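Local structure of CLIP-associating protein 2 (Mus musculus, 3WOZ) at residues A[76-81]-A[116-121]; A[146-151]-A[189-194]. The protein is a CLIP-associating protein, probably binding tubulin and microtubules through TOG domains such as this one and thereby influencing microtubule dynamics. All coordinates share one frame; numbering follows the deposited sequence.

Contact 1 (A[76-81]-A[116-121]); sequences VHKDDL and RESFPN
K78 O takes a 2.7 Å hydrogen bond from a water; F119 CE1 lies 3.5 Å from the same oxygen, which stands oblique to the ring. A weak bond from L81 N closes on the same oxygen, and the water reaches across with a second, weak bond to S118 O. Both segments lie where helices of this HEAT-repeat TOG domain run out: helix 60-77 turns through a short 3-10 piece, while helix 102-118 gives way to the link before helix 121-133. No direct hydrogen bond joins them. F119 turns CG beside its own N and anti to its carbonyl carbon (chi1 -67°), which brings the buried ring back toward 76-81. There L81 CB meets the ring edge, in its plane, 3.8 Å from CE1. The same two side chains also reach helix 60-77, L81 on F73 and F119 on I74, and L81 touches C48 of helix 41-54. With an alanine in place of F119, L81 CB and I74 would probably lose their aromatic partner and a gap would open between the two helix ends. K78 sets CG between its own N and carbonyl carbon (chi1 53°), which lays the chain along S118. Its CD lies 3.6 Å from S118 O and 3.7 Å from S118 CB, while S118 OG bonds to I114 O within its own helix.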
loop_
_atom_site.group_PDB
_atom_site.type_symbol
_atom_site.label_atom_id
_atom_site.label_comp_id
_atom_site.label_asym_id
_atom_site.label_seq_id
_atom_site.Cartn_x
_atom_site.Cartn_y
_atom_site.Cartn_z
ATOM N N VAL A 76 -4.216 16.315 2.832
ATOM C CA VAL A 76 -3.737 17.531 3.487
ATOM C C VAL A 76 -2.232 17.486 3.795
ATOM O O VAL A 76 -1.536 18.483 3.619
ATOM C CB VAL A 76 -4.582 17.853 4.756
ATOM C CG1 VAL A 76 -3.885 18.867 5.675
ATOM C CG2 VAL A 76 -5.969 18.349 4.353
ATOM N N HIS A 77 -1.731 16.323 4.211
ATOM C CA HIS A 77 -0.373 16.213 4.743
ATOM C C HIS A 77 0.616 15.385 3.919
ATOM O O HIS A 77 1.727 15.122 4.386
ATOM C CB HIS A 77 -0.408 15.678 6.183
ATOM C CG HIS A 77 -1.041 16.615 7.162
ATOM N ND1 HIS A 77 -2.269 16.369 7.740
ATOM C CD2 HIS A 77 -0.620 17.800 7.661
ATOM C CE1 HIS A 77 -2.575 17.362 8.556
ATOM N NE2 HIS A 77 -1.594 18.245 8.523
ATOM N N LYS A 78 0.234 14.993 2.703
ATOM C CA LYS A 78 1.091 14.150 1.850
ATOM C C LYS A 78 2.568 14.585 1.755
ATOM O O LYS A 78 3.460 13.735 1.723
ATOM C CB LYS A 78 0.488 13.975 0.447
ATOM C CG LYS A 78 0.121 15.273 -0.280
ATOM C CD LYS A 78 -0.528 14.969 -1.625
ATOM C CE LYS A 78 -1.004 16.231 -2.338
ATOM N NZ LYS A 78 0.112 16.943 -3.019
ATOM N N ASP A 79 2.815 15.896 1.715
ATOM C CA ASP A 79 4.179 16.438 1.621
ATOM C C ASP A 79 5.041 16.059 2.820
ATOM O O ASP A 79 6.260 15.933 2.699
ATOM C CB ASP A 79 4.155 17.963 1.482
ATOM C CG ASP A 79 3.531 18.435 0.175
ATOM O OD1 ASP A 79 3.483 17.659 -0.806
ATOM O OD2 ASP A 79 3.094 19.604 0.129
ATOM N N ASP A 80 4.396 15.872 3.969
ATOM C CA ASP A 80 5.089 15.627 5.228
ATOM C C ASP A 80 4.961 14.182 5.728
ATOM O O ASP A 80 5.277 13.895 6.882
ATOM C CB ASP A 80 4.579 16.606 6.289
ATOM C CG ASP A 80 4.848 18.056 5.922
ATOM O OD1 ASP A 80 6.030 18.475 5.933
ATOM O OD2 ASP A 80 3.873 18.781 5.625
ATOM N N LEU A 81 4.523 13.278 4.852
ATOM C CA LEU A 81 4.203 11.900 5.243
ATOM C C LEU A 81 5.087 10.826 4.608
ATOM O O LEU A 81 4.776 9.633 4.691
ATOM C CB LEU A 81 2.726 11.593 4.943
ATOM C CG LEU A 81 1.666 12.202 5.863
ATOM C CD1 LEU A 81 0.276 12.030 5.267
ATOM C CD2 LEU A 81 1.731 11.596 7.262
ATOM N N ARG A 116 -1.808 6.227 -3.743
ATOM C CA ARG A 116 -1.112 6.015 -5.011
ATOM C C ARG A 116 -0.903 7.296 -5.810
ATOM O O ARG A 116 0.110 7.431 -6.500
ATOM C CB ARG A 116 -1.863 4.987 -5.852
ATOM C CG ARG A 116 -0.997 4.177 -6.812
ATOM C CD ARG A 116 -1.729 2.889 -7.213
ATOM N NE ARG A 116 -3.075 3.203 -7.682
ATOM C CZ ARG A 116 -4.209 2.769 -7.140
ATOM N NH1 ARG A 116 -4.217 1.948 -6.090
ATOM N NH2 ARG A 116 -5.351 3.155 -7.678
ATOM N N GLU A 117 -1.850 8.228 -5.705
ATOM C CA GLU A 117 -1.763 9.490 -6.438
ATOM C C GLU A 117 -1.155 10.628 -5.615
ATOM O O GLU A 117 -0.998 11.736 -6.121
ATOM C CB GLU A 117 -3.142 9.902 -6.997
ATOM C CG GLU A 117 -4.150 10.374 -5.945
ATOM C CD GLU A 117 -5.549 10.620 -6.516
ATOM O OE1 GLU A 117 -5.892 10.043 -7.568
ATOM O OE2 GLU A 117 -6.315 11.389 -5.899
ATOM N N SER A 118 -0.805 10.355 -4.360
ATOM C CA SER A 118 -0.338 11.413 -3.457
ATOM C C SER A 118 1.171 11.400 -3.144
ATOM O O SER A 118 1.675 12.317 -2.506
ATOM C CB SER A 118 -1.131 11.384 -2.146
ATOM O OG SER A 118 -2.527 11.470 -2.384
ATOM N N PHE A 119 1.882 10.372 -3.591
ATOM C CA PHE A 119 3.285 10.192 -3.199
ATOM C C PHE A 119 4.163 9.905 -4.408
ATOM O O PHE A 119 3.669 9.379 -5.398
ATOM C CB PHE A 119 3.408 9.051 -2.182
ATOM C CG PHE A 119 2.770 9.345 -0.857
ATOM C CD1 PHE A 119 3.454 10.077 0.114
ATOM C CD2 PHE A 119 1.488 8.881 -0.567
ATOM C CE1 PHE A 119 2.869 10.346 1.347
ATOM C CE2 PHE A 119 0.893 9.150 0.663
ATOM C CZ PHE A 119 1.584 9.882 1.622
ATOM N N PRO A 120 5.475 10.228 -4.328
ATOM C CA PRO A 120 6.355 9.924 -5.466
ATOM C C PRO A 120 6.309 8.445 -5.833
ATOM O O PRO A 120 6.246 7.594 -4.949
ATOM C CB PRO A 120 7.751 10.307 -4.956
ATOM C CG PRO A 120 7.505 11.281 -3.851
ATOM C CD PRO A 120 6.210 10.858 -3.214
ATOM N N ASN A 121 6.330 8.156 -7.130
ATOM C CA ASN A 121 6.200 6.789 -7.626
ATOM C C ASN A 121 7.365 5.870 -7.239
ATOM O O ASN A 121 7.145 4.728 -6.830
ATOM C CB ASN A 121 5.994 6.784 -9.144
ATOM C CG ASN A 121 4.622 7.312 -9.561
ATOM O OD1 ASN A 121 3.621 7.118 -8.863
ATOM N ND2 ASN A 121 4.570 7.966 -10.721
HETATM O O HOH W 1 4.320 13.444 -0.786
#

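Contact 2 (A[146-151]-A[189-194]); sequences AILKYI and RKAAQS
Two helical turns lie side by side here, 146-151 and 189-194, running in roughly the same sense, with the CA atoms of L148 and A191 nearest at 5.7 Å. L148 carries one side of the contact and two alanines the other. L148 CB meets A191 CB at 3.7 Å, methylene against methyl, and both CA-to-side-chain bonds point across the interface. Beyond CB, the leucine sets CG beside its own N and anti to its carbonyl carbon (chi1 -65°). That turn carries CD1 over the neighbouring backbone, 3.8 Å from A191 CB and likewise 3.8 Å from A192 N. A192 directs its methyl away from helix 141-155, yet CD1 still comes within 4.2 Å of its CB; A192 also touches T180. This is helix-to-helix packing within the HEAT-repeat array of the TOG domain, joining helix 141-155 to helix 186-202, and the small alanines probably let the two backbones come this close around a single leucine. The other flank of 146-151 faces earlier helices: I147 touches L93 of helix 85-96 and F131 of helix 121-133, while I151 packs on L128. No hydrogen bond crosses between the two segments. On the second helix, S194 OG donates to A191 O at 2.7 Å, arriving from above the carbonyl plane, 39° out of it. The same hydroxyl has a weak hydrogen bond to E152 OE1, one residue beyond 146-151 on the facing helix.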
loop_
_atom_site.group_PDB
_atom_site.type_symbol
_atom_site.label_atom_id
_atom_site.label_comp_id
_atom_site.label_asym_id
_atom_site.label_seq_id
_atom_site.Cartn_x
_atom_site.Cartn_y
_atom_site.Cartn_z
ATOM N N ALA A 146 -3.648 -8.229 -3.677
ATOM C CA ALA A 146 -3.702 -6.794 -3.402
ATOM C C ALA A 146 -2.369 -6.088 -3.694
ATOM O O ALA A 146 -2.350 -5.030 -4.328
ATOM C CB ALA A 146 -4.145 -6.548 -1.965
ATOM N N ILE A 147 -1.266 -6.683 -3.241
ATOM C CA ILE A 147 0.076 -6.169 -3.555
ATOM C C ILE A 147 0.288 -6.082 -5.061
ATOM O O ILE A 147 0.719 -5.047 -5.564
ATOM C CB ILE A 147 1.199 -7.035 -2.936
ATOM C CG1 ILE A 147 1.202 -6.905 -1.416
ATOM C CG2 ILE A 147 2.573 -6.643 -3.505
ATOM C CD1 ILE A 147 1.787 -8.119 -0.709
ATOM N N LEU A 148 -0.033 -7.164 -5.770
ATOM C CA LEU A 148 0.163 -7.244 -7.219
ATOM C C LEU A 148 -0.709 -6.259 -8.001
ATOM O O LEU A 148 -0.223 -5.573 -8.907
ATOM C CB LEU A 148 -0.051 -8.678 -7.725
ATOM C CG LEU A 148 0.934 -9.754 -7.237
ATOM C CD1 LEU A 148 0.365 -11.160 -7.468
ATOM C CD2 LEU A 148 2.333 -9.602 -7.869
ATOM N N LYS A 149 -1.992 -6.179 -7.651
ATOM C CA LYS A 149 -2.885 -5.218 -8.305
ATOM C C LYS A 149 -2.372 -3.785 -8.147
ATOM O O LYS A 149 -2.433 -2.991 -9.087
ATOM C CB LYS A 149 -4.313 -5.330 -7.769
ATOM C CG LYS A 149 -5.109 -6.480 -8.358
ATOM C CD LYS A 149 -6.531 -6.466 -7.820
ATOM C CE LYS A 149 -7.450 -7.407 -8.588
ATOM N NZ LYS A 149 -8.729 -7.584 -7.833
ATOM N N TYR A 150 -1.853 -3.472 -6.965
ATOM C CA TYR A 150 -1.318 -2.144 -6.694
ATOM C C TYR A 150 -0.058 -1.875 -7.527
ATOM O O TYR A 150 0.051 -0.815 -8.154
ATOM C CB TYR A 150 -1.053 -1.964 -5.200
ATOM C CG TYR A 150 -0.814 -0.530 -4.773
ATOM C CD1 TYR A 150 0.421 0.089 -4.988
ATOM C CD2 TYR A 150 -1.814 0.203 -4.143
ATOM C CE1 TYR A 150 0.647 1.405 -4.590
ATOM C CE2 TYR A 150 -1.594 1.515 -3.737
ATOM C CZ TYR A 150 -0.362 2.110 -3.969
ATOM O OH TYR A 150 -0.141 3.406 -3.564
ATOM N N ILE A 151 0.875 -2.831 -7.544
ATOM C CA ILE A 151 2.058 -2.745 -8.422
ATOM C C ILE A 151 1.616 -2.424 -9.835
ATOM O O ILE A 151 2.066 -1.447 -10.421
ATOM C CB ILE A 151 2.875 -4.071 -8.518
ATOM C CG1 ILE A 151 3.058 -4.762 -7.161
ATOM C CG2 ILE A 151 4.210 -3.839 -9.252
ATOM C CD1 ILE A 151 4.079 -4.165 -6.257
ATOM N N ARG A 189 -2.473 -15.812 -10.250
ATOM C CA ARG A 189 -1.999 -16.091 -11.605
ATOM C C ARG A 189 -2.142 -14.874 -12.526
ATOM O O ARG A 189 -1.169 -14.427 -13.134
ATOM C CB ARG A 189 -2.752 -17.302 -12.178
ATOM C CG ARG A 189 -2.118 -17.939 -13.402
ATOM C CD ARG A 189 -2.685 -19.330 -13.676
ATOM N NE ARG A 189 -2.877 -20.100 -12.448
ATOM C CZ ARG A 189 -4.054 -20.556 -12.028
ATOM N NH1 ARG A 189 -5.143 -20.336 -12.749
ATOM N NH2 ARG A 189 -4.140 -21.244 -10.898
ATOM N N LYS A 190 -3.361 -14.346 -12.621
ATOM C CA LYS A 190 -3.638 -13.216 -13.507
ATOM C C LYS A 190 -2.982 -11.921 -13.027
ATOM O O LYS A 190 -2.553 -11.098 -13.846
ATOM C CB LYS A 190 -5.150 -13.021 -13.704
ATOM C CG LYS A 190 -5.868 -14.204 -14.370
ATOM C CD LYS A 190 -5.355 -14.475 -15.791
ATOM C CE LYS A 190 -5.759 -15.864 -16.272
ATOM N NZ LYS A 190 -5.096 -16.227 -17.560
ATOM N N ALA A 191 -2.900 -11.750 -11.708
ATOM C CA ALA A 191 -2.304 -10.549 -11.122
ATOM C C ALA A 191 -0.788 -10.511 -11.330
ATOM O O ALA A 191 -0.233 -9.459 -11.642
ATOM C CB ALA A 191 -2.651 -10.440 -9.644
ATOM N N ALA A 192 -0.135 -11.662 -11.167
ATOM C CA ALA A 192 1.309 -11.775 -11.366
ATOM C C ALA A 192 1.703 -11.520 -12.821
ATOM O O ALA A 192 2.650 -10.772 -13.090
ATOM C CB ALA A 192 1.804 -13.132 -10.902
ATOM N N GLN A 193 0.966 -12.129 -13.747
ATOM C CA GLN A 193 1.186 -11.938 -15.180
ATOM C C GLN A 193 1.092 -10.468 -15.564
ATOM O O GLN A 193 2.003 -9.927 -16.193
ATOM C CB GLN A 193 0.182 -12.751 -15.998
ATOM C CG GLN A 193 0.618 -14.175 -16.249
ATOM C CD GLN A 193 -0.531 -15.096 -16.593
ATOM O OE1 GLN A 193 -1.373 -14.774 -17.433
ATOM N NE2 GLN A 193 -0.569 -16.259 -15.949
ATOM N N SER A 194 -0.010 -9.832 -15.170
ATOM C CA SER A 194 -0.218 -8.415 -15.430
ATOM C C SER A 194 0.928 -7.572 -14.870
ATOM O O SER A 194 1.366 -6.624 -15.519
ATOM C CB SER A 194 -1.571 -7.950 -14.875
ATOM O OG SER A 194 -1.662 -8.181 -13.480
#

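Overall arrangement
Both contacts join successive parts of the same helical array, but on opposite sides of the chain's centre and at different levels of its helices. Contact 1 is partly buried and sits at helix ends, where a water bridges two backbone carbonyls, weakly on one side, beside an aromatic ring and a lysine's aliphatic chain. Contact 2 is buried in mid-helix; its side-chain contacts are apolar, with no hydrogen bond between the segments. They share no helix: contact 1 joins the turns at the ends of helices 60-77 and 102-118, contact 2 helices 141-155 and 186-202. Their centres are 23 Å apart, yet they touch, since Y150 OH packs 3.1 Å from R116 CA, tying helix 141-155 to helix 102-118.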